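Local structure of levoglucosan dehydrogenase (6A3F) at residues V149-R154 against A211-D216; P157-A162 against A218-G223; E238-S243 against G257-V262; W195-S200 against V264-M269; K59-A64 against F76-S81. The protein catalyses the NAD(+)-dependent oxidation of levoglucosan to 3-dehydrolevoglucosan, working as a homotetramer of the Gfo/Idh/MocA family. One frame throughout, in Å; residues are numbered along the deposited sequence.

Interaction 1: residues V149-R154 against A211-D216; sequences VAFNYR and ATHVID
Arg-154 holds Asp-216 side-on in a wholly buried salt bridge, one nitrogen to each carboxylate oxygen. NE meets OD2 of Asp-216 at 2.9 Å in an almost straight bond (175°) that uses the syn lone pair, while NH2 reaches Asp-216 OD1 at 2.8 Å along a more bent path. Guanidinium and carboxylate are nearly coplanar, 22° apart. To bring its edge round, the arginine chain bends at chi2 and chi3, and its NH1 goes on to Ser-377 OG. Asp-216 serves a second partner with its methylene: CB sits over one face of the Phe-151 ring, 3.9 Å from the centroid. The far rim of that ring reaches Thr-212, with CE1 3.5 Å from the Thr-212 carbonyl O. His-213 completes an aromatic cluster with Phe-151 and Tyr-153; the edge of Tyr-153 points at the imidazole face, centroids 4.9 Å apart and planes at 81°. Tyr-153 and His-213 bind levoglucosan, and Ala-150 and Asn-152 bind NADH, so the link between the Rossmann domain and helix 206-221 is built into the active site. With the acid paired by two bonds away from bulk water, Asp-216 is probably ionised and the loop 149-154 fixed against the helix.

Interaction 2: residues P157-A162 against A218-G223; sequences PAVALA and ARYLVG
Leu-221 and Ala-162 meet through methyl groups, an apolar contact between helices 206-221 and 157-167: Leu-221 CD2 lies 4.1 Å from Ala-162 CB, which points toward the other helix. Tyr-220 approaches beside it. Its CG stands anti to the backbone N (chi1 175°), which extends the ring across to the first turns of helix 157-167, and there CE2 comes within 4.1 Å of Val-159 CG1.

Contacts with polar atoms are of van der Waals kind, since no hydrogen bond joins the two segments. The Val-159 carbonyl O takes part in the packing, 3.8 Å from Leu-221 CD2 and also near the Tyr-220 ring. The phenol oxygen of Tyr-220 rests against the backbone of Ala-160, OH to CA 3.8 Å, with Ala-160 meeting the ring at its edge, near its plane.

Main-chain hydrogen bonds likewise do not cross from one segment to the other. At the end of helix 206-221 the Ala-218 carbonyl O accepts from both Val-222 N, at 2.8 Å, and Gly-223 N, at 3.1 Å, and Gly-223 then leaves the helical course with positive phi. Tyr-220 O is also bonded to Lys-163 NZ, a polar tie from this helix to its neighbour. On the sheet side, Phe-297 of strand 294-301 touches Val-159, Ala-162 and Leu-221, a layering of helices on a large mixed sheet typical of the C-terminal alpha/beta domain of Gfo/Idh/MocA enzymes.

Interaction 3: residues E238-S243 against G257-V262; sequences ERPLQS and GPKGPV
Four backbone hydrogen bonds make the tight part of this contact. Arg-239 and Gly-260 form a hydrogen-bonded pair, Arg-239 N to Gly-260 O 2.9 Å and Gly-260 N to Arg-239 O 2.9 Å. Further along, Leu-241 N meets Pro-258 O at 2.9 Å and Gly-257 N meets Leu-241 O at 2.8 Å. On the face of Arg-239 the extended arginine chain lies against Val-262, CD to CG2 3.9 Å, and its guanidinium is held by the carbonyls of Ser-186, Ser-191 and Asp-188 and by a cation-pi contact with Phe-197.

On the other face Glu-238 and Lys-259 are exposed, and only their ion pair is loose. The two side chains cross at about a right angle, methylene against methylene, with Glu-238 CG 3.5 Å from Lys-259 CB. Bends at chi2 and chi4 of Lys-259 leave NZ 3.9 Å from Glu-238 OE1, a long salt bridge. At the edge, Leu-241 packs CB, CG and CD1 against the Pro-258 carbonyl O. This two-stranded antiparallel ribbon of the C-terminal domain therefore probably depends on its main-chain bonds and the buried arginine for cohesion, while the solvent-facing ion pair likely adds little.

Interaction 4: residues W195-S200 against V264-M269; sequences WRFQKS and VDDEVM. With SO4 (sulfate ion), chain E.
Lys-199 and Val-264 have the nearest alpha carbons, 5.7 Å apart. Residues 195-196 form a 3-10 turn, with Gln-198 N bonded to Trp-195 O, before the chain continues into the weakly bonded helical turn at about 199-202; 264-266 runs as loop into strand 267-274. No hydrogen bond joins them. Val-264 packs its two methyls against the backbone from Phe-197 to Lys-199: CG1 lies 3.5 Å from Lys-199 N, and CG2 3.8 Å from Phe-197 O. Asp-266 and Glu-267, both facing Ser-233, form a classic beta bulge entering the large sheet of the C-terminal domain. OD1 of Asp-266 approaches the edge of the Phe-197 ring near its plane, 4.0 Å from CE1, while OD2 accepts from the backbone nitrogens of Trp-235 and Ile-236. On the other side of the turn, Trp-195 and Arg-196, which bind NADH, hold a sulfate ion, probably from the crystallisation liquor. Arg-196 NH1 donates to sulfate O2 at 2.6 Å in a fairly straight bond (167°), and NH2 to O1 at 2.9 Å. Trp-195 NE1 reaches O4 at 3.1 Å; Trp-195 CZ2 lies over one face of the guanidinium, and Arg-196 CG over a face of the indole.

Interaction 5: residues K59-A64 against F76-S81; sequences KVIAEA and FGFENS
Lys-59 to Ile-61 lie beside Asn-80 and Ser-81 as parallel neighbours in the Rossmann sheet, the two strands of a beta-alpha-beta unit joined through helix 66-76. Two main-chain bonds set the register: Asn-80 N donates to Lys-59 O at 2.9 Å, and Ile-61 N to Asn-80 O at 3.2 Å. Asn-80 O also receives a CA-H...O contact from Val-60 CA at 3.2 Å, and Ile-61 O is met likewise by Ser-81 CA; Ile-61 is also backbone hydrogen-bonded to Thr-82. Backbone bonds from Val-60 to Val-26 and Leu-28 occupy its polar atoms toward strand 23-30. Lys-59 and Glu-79 run side by side, pointing the same way, and NZ reaches Glu-79 OE1 at 3.1 Å from above the carboxylate plane, a salt bridge on the partly exposed flank of the sheet, just before strand 80-82. Glu-63 binds NADH at the end of strand 55-62, the usual place for such an acid in a Rossmann domain. On the face of Ile-61 and Ser-81, Ile-61 has CG1 anti to the backbone N (chi1 -172°): its CD1 extends to the edge of Phe-76, 3.7 Å from CD2, while Ile-61 CB sits over one face of Phe-78, 4.1 Å from the ring centroid.

Overall arrangement
The five contacts span both domains. Interaction 5 lies in the Rossmann domain, about 26 Å from interaction 1 between centres, and interaction 1 joins that domain to the substrate-binding one at the active site. Interactions 1 and 2 share helix 206-221 and touch, Arg-154 O lying 3.6 Å from Val-159 CG1. Interaction 1 also meets interaction 4 through Ala-211 CB and Val-268 CG1, 3.8 Å apart, and both carry residues that bind levoglucosan and NADH. Interaction 3 leans on interaction 4, Arg-239 NE being 3.6 Å from Phe-197 CE1, next in the chain to the sulfate-holding Arg-196. Interactions 2 and 3 stand about 39 Å apart, centre to centre, on opposite sides of the chain's centre.

Interaction 1: residues V149-R154 against A211-D216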
# COMPACT_ATOMS: atom_id res chain seq x y z
N VAL B 149 -30.58 -3.03 -14.33
CA VAL B 149 -30.31 -1.87 -13.46
C VAL B 149 -28.78 -1.66 -13.41
O VAL B 149 -28.04 -2.63 -13.40
CB VAL B 149 -30.95 -2.01 -12.07
CG1 VAL B 149 -30.46 -3.21 -11.29
CG2 VAL B 149 -30.81 -0.75 -11.26
N ALA B 150 -28.34 -0.41 -13.41
CA ALA B 150 -26.92 -0.03 -13.70
C ALA B 150 -26.05 -0.13 -12.44
O ALA B 150 -25.47 0.91 -12.04
CB ALA B 150 -26.86 1.38 -14.25
N PHE B 151 -25.99 -1.31 -11.82
CA PHE B 151 -24.98 -1.57 -10.76
C PHE B 151 -23.66 -1.96 -11.48
O PHE B 151 -23.19 -3.12 -11.49
CB PHE B 151 -25.48 -2.61 -9.76
CG PHE B 151 -26.60 -2.16 -8.86
CD1 PHE B 151 -26.49 -1.00 -8.12
CD2 PHE B 151 -27.80 -2.87 -8.81
CE1 PHE B 151 -27.51 -0.57 -7.29
CE2 PHE B 151 -28.84 -2.44 -7.99
CZ PHE B 151 -28.70 -1.28 -7.26
N ASN B 152 -23.09 -0.97 -12.14
CA ASN B 152 -22.01 -1.17 -13.09
C ASN B 152 -20.73 -1.67 -12.38
O ASN B 152 -19.89 -2.34 -13.03
CB ASN B 152 -21.75 0.10 -13.88
CG ASN B 152 -21.29 1.21 -12.99
OD1 ASN B 152 -22.09 1.68 -12.18
ND2 ASN B 152 -19.99 1.56 -13.05
N TYR B 153 -20.57 -1.36 -11.09
CA TYR B 153 -19.34 -1.65 -10.41
C TYR B 153 -19.18 -3.15 -10.21
O TYR B 153 -18.03 -3.61 -10.07
CB TYR B 153 -19.22 -0.94 -9.07
CG TYR B 153 -19.05 0.55 -9.17
CD1 TYR B 153 -17.92 1.10 -9.74
CD2 TYR B 153 -20.07 1.40 -8.73
CE1 TYR B 153 -17.77 2.47 -9.82
CE2 TYR B 153 -19.93 2.78 -8.83
CZ TYR B 153 -18.76 3.31 -9.33
OH TYR B 153 -18.57 4.67 -9.42
N ARG B 154 -20.24 -3.95 -10.29
CA ARG B 154 -20.03 -5.39 -10.17
C ARG B 154 -19.34 -5.96 -11.43
O ARG B 154 -18.89 -7.12 -11.36
CB ARG B 154 -21.34 -6.11 -9.84
CG ARG B 154 -22.28 -6.28 -11.02
CD ARG B 154 -23.07 -7.58 -11.08
NE ARG B 154 -24.15 -7.66 -10.09
CZ ARG B 154 -25.10 -8.61 -10.09
NH1 ARG B 154 -25.09 -9.55 -11.02
NH2 ARG B 154 -26.01 -8.65 -9.14
N ALA B 211 -24.90 3.08 -0.94
CA ALA B 211 -24.95 1.75 -0.31
C ALA B 211 -25.54 0.70 -1.25
O ALA B 211 -25.18 -0.47 -1.15
CB ALA B 211 -25.71 1.82 0.99
N THR B 212 -26.47 1.07 -2.15
CA THR B 212 -27.08 0.10 -3.06
C THR B 212 -26.00 -0.58 -3.92
O THR B 212 -26.15 -1.75 -4.26
CB THR B 212 -28.17 0.75 -3.92
OG1 THR B 212 -27.55 1.87 -4.54
CG2 THR B 212 -29.38 1.21 -3.11
N HIS B 213 -24.94 0.15 -4.30
CA HIS B 213 -23.83 -0.47 -5.07
C HIS B 213 -23.19 -1.61 -4.26
O HIS B 213 -22.88 -2.72 -4.78
CB HIS B 213 -22.78 0.59 -5.45
CG HIS B 213 -23.19 1.52 -6.54
ND1 HIS B 213 -23.51 1.08 -7.76
CD2 HIS B 213 -23.24 2.89 -6.58
CE1 HIS B 213 -23.80 2.13 -8.53
NE2 HIS B 213 -23.64 3.25 -7.83
N VAL B 214 -23.00 -1.37 -2.97
CA VAL B 214 -22.39 -2.34 -2.07
C VAL B 214 -23.36 -3.50 -1.82
O VAL B 214 -22.93 -4.66 -1.76
CB VAL B 214 -21.92 -1.71 -0.75
CG1 VAL B 214 -21.26 -2.74 0.17
CG2 VAL B 214 -20.96 -0.58 -1.06
N ILE B 215 -24.64 -3.19 -1.63
CA ILE B 215 -25.66 -4.24 -1.43
C ILE B 215 -25.73 -5.16 -2.65
O ILE B 215 -25.75 -6.39 -2.47
CB ILE B 215 -27.03 -3.60 -1.09
CG1 ILE B 215 -26.95 -2.91 0.27
CG2 ILE B 215 -28.15 -4.59 -1.15
CD1 ILE B 215 -28.09 -1.98 0.53
N ASP B 216 -25.63 -4.60 -3.86
CA ASP B 216 -25.62 -5.40 -5.08
C ASP B 216 -24.42 -6.35 -5.06
O ASP B 216 -24.56 -7.58 -5.35
CB ASP B 216 -25.62 -4.57 -6.38
CG ASP B 216 -25.47 -5.46 -7.61
OD1 ASP B 216 -26.46 -6.16 -7.99
OD2 ASP B 216 -24.34 -5.55 -8.15

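Interaction 2: residues P157-A162 against A218-G223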
# COMPACT_ATOMS: atom_id res chain seq x y z
N PRO B 157 -13.59 -5.91 -13.55
CA PRO B 157 -13.10 -7.25 -13.72
C PRO B 157 -12.68 -7.89 -12.39
O PRO B 157 -12.94 -9.07 -12.20
CB PRO B 157 -11.98 -7.12 -14.74
CG PRO B 157 -12.47 -6.00 -15.59
CD PRO B 157 -13.10 -5.04 -14.60
N ALA B 158 -12.03 -7.15 -11.50
CA ALA B 158 -11.62 -7.66 -10.20
C ALA B 158 -12.79 -8.24 -9.38
O ALA B 158 -12.62 -9.18 -8.64
CB ALA B 158 -10.95 -6.55 -9.45
N VAL B 159 -13.96 -7.61 -9.48
CA VAL B 159 -15.13 -8.05 -8.76
C VAL B 159 -15.68 -9.36 -9.38
O VAL B 159 -16.02 -10.31 -8.63
CB VAL B 159 -16.19 -6.94 -8.72
CG1 VAL B 159 -17.47 -7.43 -8.02
CG2 VAL B 159 -15.61 -5.69 -8.06
N ALA B 160 -15.71 -9.43 -10.70
CA ALA B 160 -16.08 -10.69 -11.39
C ALA B 160 -15.04 -11.78 -11.09
O ALA B 160 -15.40 -12.94 -11.03
CB ALA B 160 -16.18 -10.46 -12.86
N LEU B 161 -13.78 -11.42 -10.94
CA LEU B 161 -12.73 -12.37 -10.51
C LEU B 161 -13.02 -12.92 -9.11
O LEU B 161 -12.83 -14.11 -8.82
CB LEU B 161 -11.37 -11.66 -10.54
CG LEU B 161 -10.19 -12.52 -10.10
CD1 LEU B 161 -10.06 -13.74 -11.02
CD2 LEU B 161 -8.89 -11.72 -10.15
N ALA B 162 -13.41 -12.05 -8.18
CA ALA B 162 -13.81 -12.48 -6.82
C ALA B 162 -14.95 -13.52 -6.91
O ALA B 162 -14.95 -14.57 -6.22
CB ALA B 162 -14.27 -11.30 -6.01
N ALA B 218 -22.90 -7.51 -2.36
CA ALA B 218 -23.16 -8.52 -1.33
C ALA B 218 -24.08 -9.61 -1.89
O ALA B 218 -23.84 -10.80 -1.66
CB ALA B 218 -23.73 -7.90 -0.11
N ARG B 219 -25.10 -9.21 -2.66
CA ARG B 219 -26.03 -10.20 -3.22
C ARG B 219 -25.29 -11.06 -4.25
O ARG B 219 -25.49 -12.28 -4.34
CB ARG B 219 -27.24 -9.49 -3.80
CG ARG B 219 -28.21 -8.95 -2.76
CD ARG B 219 -29.46 -8.40 -3.47
NE ARG B 219 -30.25 -9.47 -4.07
CZ ARG B 219 -30.35 -9.74 -5.37
NH1 ARG B 219 -29.76 -9.00 -6.29
NH2 ARG B 219 -31.05 -10.80 -5.74
N TYR B 220 -24.41 -10.42 -5.03
CA TYR B 220 -23.69 -11.09 -6.14
C TYR B 220 -22.68 -12.12 -5.59
O TYR B 220 -22.55 -13.24 -6.10
CB TYR B 220 -23.06 -10.02 -7.03
CG TYR B 220 -22.17 -10.47 -8.16
CD1 TYR B 220 -22.60 -11.41 -9.09
CD2 TYR B 220 -20.88 -9.98 -8.29
CE1 TYR B 220 -21.80 -11.82 -10.14
CE2 TYR B 220 -20.07 -10.36 -9.36
CZ TYR B 220 -20.52 -11.28 -10.28
OH TYR B 220 -19.72 -11.66 -11.31
N LEU B 221 -21.92 -11.72 -4.60
CA LEU B 221 -20.79 -12.49 -4.14
C LEU B 221 -21.21 -13.41 -3.00
O LEU B 221 -20.54 -14.45 -2.82
CB LEU B 221 -19.68 -11.54 -3.64
CG LEU B 221 -19.12 -10.59 -4.70
CD1 LEU B 221 -18.21 -9.55 -4.05
CD2 LEU B 221 -18.39 -11.34 -5.79
N VAL B 222 -22.16 -13.01 -2.13
CA VAL B 222 -22.49 -13.78 -0.91
C VAL B 222 -23.85 -14.49 -1.08
O VAL B 222 -23.93 -15.72 -0.96
CB VAL B 222 -22.51 -12.91 0.36
CG1 VAL B 222 -22.79 -13.72 1.61
CG2 VAL B 222 -21.20 -12.17 0.51
N GLY B 223 -24.92 -13.71 -1.32
CA GLY B 223 -26.28 -14.25 -1.51
C GLY B 223 -27.34 -13.28 -0.96
O GLY B 223 -27.04 -12.09 -0.67

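Interaction 3: residues E238-S243 against G257-V262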
# COMPACT_ATOMS: atom_id res chain seq x y z
N GLU B 238 -28.45 20.97 7.06
CA GLU B 238 -28.92 22.13 6.33
C GLU B 238 -27.90 22.47 5.24
O GLU B 238 -26.72 22.53 5.49
CB GLU B 238 -29.06 23.24 7.39
CG GLU B 238 -29.23 24.64 6.91
CD GLU B 238 -29.62 25.49 8.10
OE1 GLU B 238 -28.74 26.18 8.63
OE2 GLU B 238 -30.77 25.37 8.54
N ARG B 239 -28.38 22.82 4.07
CA ARG B 239 -27.46 23.31 3.02
C ARG B 239 -28.07 24.51 2.28
O ARG B 239 -29.29 24.70 2.22
CB ARG B 239 -27.16 22.24 1.98
CG ARG B 239 -26.32 21.08 2.51
CD ARG B 239 -26.26 19.91 1.53
NE ARG B 239 -25.45 18.82 2.07
CZ ARG B 239 -24.12 18.82 2.21
NH1 ARG B 239 -23.39 19.85 1.81
NH2 ARG B 239 -23.52 17.77 2.78
N PRO B 240 -27.19 25.30 1.68
CA PRO B 240 -27.67 26.45 0.91
C PRO B 240 -28.27 26.04 -0.42
O PRO B 240 -27.67 25.25 -1.14
CB PRO B 240 -26.41 27.29 0.61
CG PRO B 240 -25.27 26.30 0.74
CD PRO B 240 -25.73 25.35 1.83
N LEU B 241 -29.40 26.63 -0.81
CA LEU B 241 -29.85 26.46 -2.15
C LEU B 241 -28.89 27.22 -3.08
O LEU B 241 -28.24 28.17 -2.66
CB LEU B 241 -31.30 26.98 -2.24
CG LEU B 241 -32.36 26.11 -1.57
CD1 LEU B 241 -33.64 26.91 -1.28
CD2 LEU B 241 -32.72 24.88 -2.43
N GLN B 242 -28.78 26.77 -4.34
CA GLN B 242 -28.09 27.53 -5.42
C GLN B 242 -29.09 28.51 -6.05
O GLN B 242 -30.05 28.06 -6.67
CB GLN B 242 -27.59 26.62 -6.54
CG GLN B 242 -26.41 25.75 -6.13
CD GLN B 242 -25.90 24.84 -7.23
OE1 GLN B 242 -26.56 23.90 -7.66
NE2 GLN B 242 -24.70 25.13 -7.69
N SER B 243 -28.90 29.82 -5.86
CA SER B 243 -29.91 30.83 -6.29
C SER B 243 -29.96 30.93 -7.83
O SER B 243 -30.96 31.35 -8.44
CB SER B 243 -29.65 32.18 -5.63
OG SER B 243 -28.65 32.92 -6.31
N GLY B 257 -28.61 30.95 -2.16
CA GLY B 257 -29.93 31.39 -1.65
C GLY B 257 -30.12 31.00 -0.20
O GLY B 257 -29.15 30.73 0.54
N PRO B 258 -31.38 30.98 0.24
CA PRO B 258 -31.77 30.45 1.50
C PRO B 258 -31.25 29.05 1.84
O PRO B 258 -31.08 28.23 0.95
CB PRO B 258 -33.31 30.34 1.39
CG PRO B 258 -33.65 31.45 0.43
CD PRO B 258 -32.51 31.41 -0.57
N LYS B 259 -31.02 28.78 3.12
CA LYS B 259 -30.76 27.40 3.55
C LYS B 259 -32.04 26.57 3.52
O LYS B 259 -33.12 27.08 3.83
CB LYS B 259 -30.28 27.35 4.99
CG LYS B 259 -29.04 28.16 5.31
CD LYS B 259 -27.81 27.63 4.67
CE LYS B 259 -26.61 28.46 5.03
NZ LYS B 259 -26.19 28.23 6.43
N GLY B 260 -31.89 25.29 3.26
CA GLY B 260 -32.98 24.32 3.34
C GLY B 260 -32.49 23.05 4.04
O GLY B 260 -31.28 22.87 4.17
N PRO B 261 -33.41 22.23 4.55
CA PRO B 261 -33.00 21.11 5.37
C PRO B 261 -32.66 19.90 4.49
O PRO B 261 -33.21 19.70 3.42
CB PRO B 261 -34.22 20.78 6.28
CG PRO B 261 -35.39 21.12 5.37
CD PRO B 261 -34.90 22.33 4.57
N VAL B 262 -31.74 19.09 5.00
CA VAL B 262 -31.45 17.81 4.40
C VAL B 262 -32.27 16.77 5.16
O VAL B 262 -32.01 16.54 6.35
CB VAL B 262 -29.94 17.52 4.51
CG1 VAL B 262 -29.62 16.09 4.07
CG2 VAL B 262 -29.09 18.56 3.77

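Interaction 4: residues W195-S200 against V264-M269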
# COMPACT_ATOMS: atom_id res chain seq x y z
N TRP B 195 -30.96 17.74 -5.50
CA TRP B 195 -31.95 16.69 -5.45
C TRP B 195 -31.45 15.49 -4.64
O TRP B 195 -32.28 14.76 -4.08
CB TRP B 195 -32.41 16.28 -6.84
CG TRP B 195 -31.45 15.46 -7.64
CD1 TRP B 195 -30.56 15.93 -8.56
CD2 TRP B 195 -31.28 14.01 -7.63
NE1 TRP B 195 -29.87 14.90 -9.13
CE2 TRP B 195 -30.28 13.71 -8.57
CE3 TRP B 195 -31.89 12.95 -6.93
CZ2 TRP B 195 -29.85 12.40 -8.83
CZ3 TRP B 195 -31.48 11.66 -7.19
CH2 TRP B 195 -30.48 11.39 -8.15
N ARG B 196 -30.14 15.23 -4.66
CA ARG B 196 -29.60 14.07 -3.93
C ARG B 196 -29.74 14.26 -2.41
O ARG B 196 -29.56 13.29 -1.67
CB ARG B 196 -28.10 13.85 -4.26
CG ARG B 196 -27.82 13.42 -5.69
CD ARG B 196 -26.35 13.09 -5.92
NE ARG B 196 -26.20 12.47 -7.22
CZ ARG B 196 -26.25 13.13 -8.36
NH1 ARG B 196 -26.38 14.45 -8.36
NH2 ARG B 196 -26.22 12.47 -9.51
N PHE B 197 -30.11 15.46 -1.93
CA PHE B 197 -30.32 15.68 -0.52
C PHE B 197 -31.81 15.83 -0.21
O PHE B 197 -32.13 16.24 0.91
CB PHE B 197 -29.50 16.87 -0.02
CG PHE B 197 -28.02 16.65 -0.17
CD1 PHE B 197 -27.33 15.86 0.74
CD2 PHE B 197 -27.33 17.16 -1.26
CE1 PHE B 197 -25.98 15.60 0.58
CE2 PHE B 197 -25.99 16.86 -1.44
CZ PHE B 197 -25.31 16.09 -0.52
N GLN B 198 -32.69 15.41 -1.11
CA GLN B 198 -34.14 15.69 -0.92
C GLN B 198 -34.91 14.39 -0.97
O GLN B 198 -35.02 13.81 -2.02
CB GLN B 198 -34.62 16.65 -2.01
CG GLN B 198 -33.94 18.00 -1.94
CD GLN B 198 -34.64 19.05 -2.75
OE1 GLN B 198 -34.48 19.14 -3.98
NE2 GLN B 198 -35.39 19.90 -2.06
N LYS B 199 -35.49 13.96 0.16
CA LYS B 199 -36.18 12.69 0.24
C LYS B 199 -37.28 12.60 -0.81
O LYS B 199 -37.62 11.50 -1.24
CB LYS B 199 -36.73 12.53 1.66
CG LYS B 199 -37.57 11.30 1.95
CD LYS B 199 -37.99 11.30 3.42
CE LYS B 199 -38.47 9.96 3.91
NZ LYS B 199 -39.71 9.56 3.21
N SER B 200 -37.90 13.72 -1.16
CA SER B 200 -39.07 13.73 -2.09
C SER B 200 -38.65 13.43 -3.54
O SER B 200 -39.48 12.97 -4.33
CB SER B 200 -39.85 15.05 -1.99
OG SER B 200 -39.05 16.14 -2.41
N VAL B 264 -32.45 13.51 4.43
CA VAL B 264 -32.02 12.18 4.11
C VAL B 264 -30.78 11.90 4.92
O VAL B 264 -30.24 12.80 5.50
CB VAL B 264 -31.73 11.98 2.62
CG1 VAL B 264 -33.00 12.09 1.81
CG2 VAL B 264 -30.66 12.93 2.12
N ASP B 265 -30.36 10.63 4.87
CA ASP B 265 -29.19 10.16 5.55
C ASP B 265 -27.91 10.57 4.78
O ASP B 265 -27.90 10.44 3.56
CB ASP B 265 -29.31 8.62 5.63
CG ASP B 265 -29.39 7.96 4.26
OD1 ASP B 265 -30.41 8.07 3.58
OD2 ASP B 265 -28.41 7.28 3.83
N ASP B 266 -26.91 11.04 5.51
CA ASP B 266 -25.52 11.22 5.02
C ASP B 266 -24.71 9.91 5.16
O ASP B 266 -23.69 9.72 4.48
CB ASP B 266 -24.79 12.30 5.81
CG ASP B 266 -25.24 13.72 5.43
OD1 ASP B 266 -25.66 13.98 4.26
OD2 ASP B 266 -25.16 14.55 6.38
N GLU B 267 -25.22 8.99 5.98
CA GLU B 267 -24.46 7.82 6.40
C GLU B 267 -25.42 6.72 6.85
O GLU B 267 -26.43 7.02 7.52
CB GLU B 267 -23.51 8.19 7.53
CG GLU B 267 -22.62 7.03 7.98
CD GLU B 267 -21.40 7.44 8.80
OE1 GLU B 267 -20.92 8.54 8.59
OE2 GLU B 267 -20.95 6.65 9.66
N VAL B 268 -25.09 5.48 6.45
CA VAL B 268 -25.83 4.33 6.85
C VAL B 268 -24.83 3.26 7.32
O VAL B 268 -23.82 3.04 6.68
CB VAL B 268 -26.73 3.79 5.73
CG1 VAL B 268 -25.98 3.46 4.45
CG2 VAL B 268 -27.53 2.57 6.19
N MET B 269 -25.08 2.65 8.47
CA MET B 269 -24.45 1.37 8.74
C MET B 269 -25.52 0.33 9.06
O MET B 269 -26.53 0.64 9.70
CB MET B 269 -23.40 1.46 9.85
CG MET B 269 -23.91 1.69 11.24
SD MET B 269 -22.60 1.84 12.54
CE MET B 269 -23.55 2.65 13.82
S SO4 E . -27.36 14.96 -11.94
O1 SO4 E . -27.40 13.48 -11.93
O2 SO4 E . -26.68 15.48 -10.71
O3 SO4 E . -26.63 15.42 -13.17
O4 SO4 E . -28.77 15.44 -11.95

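Interaction 5: residues K59-A64 against F76-S81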
# COMPACT_ATOMS: atom_id res chain seq x y z
N LYS B 59 -29.28 6.76 -31.26
CA LYS B 59 -30.30 7.21 -32.20
C LYS B 59 -30.87 8.55 -31.74
O LYS B 59 -30.93 9.52 -32.53
CB LYS B 59 -31.40 6.16 -32.35
CG LYS B 59 -32.40 6.46 -33.47
CD LYS B 59 -31.75 6.64 -34.83
CE LYS B 59 -32.75 6.47 -35.95
NZ LYS B 59 -32.08 6.26 -37.26
N VAL B 60 -31.27 8.62 -30.48
CA VAL B 60 -31.94 9.82 -29.97
C VAL B 60 -31.59 10.02 -28.49
O VAL B 60 -31.49 9.07 -27.76
CB VAL B 60 -33.46 9.70 -30.17
CG1 VAL B 60 -34.08 8.60 -29.33
CG2 VAL B 60 -34.15 11.01 -29.90
N ILE B 61 -31.44 11.28 -28.10
CA ILE B 61 -31.23 11.69 -26.70
C ILE B 61 -32.31 12.71 -26.31
O ILE B 61 -32.64 13.59 -27.08
CB ILE B 61 -29.80 12.23 -26.49
CG1 ILE B 61 -29.46 12.49 -25.03
CG2 ILE B 61 -29.53 13.45 -27.37
CD1 ILE B 61 -27.99 12.70 -24.80
N ALA B 62 -32.85 12.53 -25.11
CA ALA B 62 -33.82 13.47 -24.52
C ALA B 62 -33.15 14.25 -23.40
O ALA B 62 -32.51 13.65 -22.53
CB ALA B 62 -34.98 12.69 -23.97
N GLU B 63 -33.33 15.57 -23.40
CA GLU B 63 -33.00 16.40 -22.26
C GLU B 63 -34.20 17.33 -21.96
O GLU B 63 -35.23 17.26 -22.63
CB GLU B 63 -31.73 17.22 -22.50
CG GLU B 63 -30.53 16.40 -22.90
CD GLU B 63 -29.92 15.52 -21.82
OE1 GLU B 63 -30.21 15.74 -20.64
OE2 GLU B 63 -29.17 14.58 -22.18
N ALA B 64 -34.02 18.18 -20.96
CA ALA B 64 -35.10 18.92 -20.32
C ALA B 64 -35.69 19.95 -21.30
O ALA B 64 -36.85 20.27 -21.21
CB ALA B 64 -34.59 19.58 -19.06
N PHE B 76 -22.51 14.11 -27.65
CA PHE B 76 -22.51 12.68 -27.41
C PHE B 76 -22.67 11.90 -28.72
O PHE B 76 -22.57 10.70 -28.70
CB PHE B 76 -23.57 12.30 -26.37
CG PHE B 76 -23.36 12.92 -25.01
CD1 PHE B 76 -22.09 13.00 -24.45
CD2 PHE B 76 -24.42 13.38 -24.26
CE1 PHE B 76 -21.87 13.61 -23.22
CE2 PHE B 76 -24.22 13.95 -23.00
CZ PHE B 76 -22.95 14.08 -22.49
N GLY B 77 -22.85 12.56 -29.88
CA GLY B 77 -22.91 11.83 -31.16
C GLY B 77 -24.20 11.06 -31.37
O GLY B 77 -24.17 9.96 -31.95
N PHE B 78 -25.33 11.62 -30.92
CA PHE B 78 -26.66 11.11 -31.23
C PHE B 78 -27.22 11.80 -32.48
O PHE B 78 -27.00 12.99 -32.68
CB PHE B 78 -27.61 11.33 -30.06
CG PHE B 78 -27.39 10.34 -28.96
CD1 PHE B 78 -26.28 10.44 -28.13
CD2 PHE B 78 -28.27 9.30 -28.76
CE1 PHE B 78 -26.08 9.55 -27.10
CE2 PHE B 78 -28.06 8.39 -27.74
CZ PHE B 78 -26.96 8.53 -26.92
N GLU B 79 -27.91 11.00 -33.28
CA GLU B 79 -28.46 11.44 -34.55
C GLU B 79 -29.55 12.49 -34.31
O GLU B 79 -29.58 13.49 -35.02
CB GLU B 79 -29.00 10.23 -35.31
CG GLU B 79 -29.77 10.63 -36.57
CD GLU B 79 -30.20 9.49 -37.48
OE1 GLU B 79 -29.74 8.34 -37.26
OE2 GLU B 79 -30.96 9.77 -38.43
N ASN B 80 -30.43 12.26 -33.34
CA ASN B 80 -31.64 13.05 -33.12
C ASN B 80 -31.71 13.47 -31.66
O ASN B 80 -31.07 12.81 -30.83
CB ASN B 80 -32.90 12.26 -33.43
CG ASN B 80 -32.86 11.71 -34.84
OD1 ASN B 80 -32.73 10.49 -35.07
ND2 ASN B 80 -32.82 12.61 -35.78
N SER B 81 -32.52 14.50 -31.37
CA SER B 81 -32.74 15.03 -30.03
C SER B 81 -34.21 15.42 -29.83
O SER B 81 -34.91 15.68 -30.78
CB SER B 81 -31.87 16.20 -29.78
OG SER B 81 -32.23 17.29 -30.61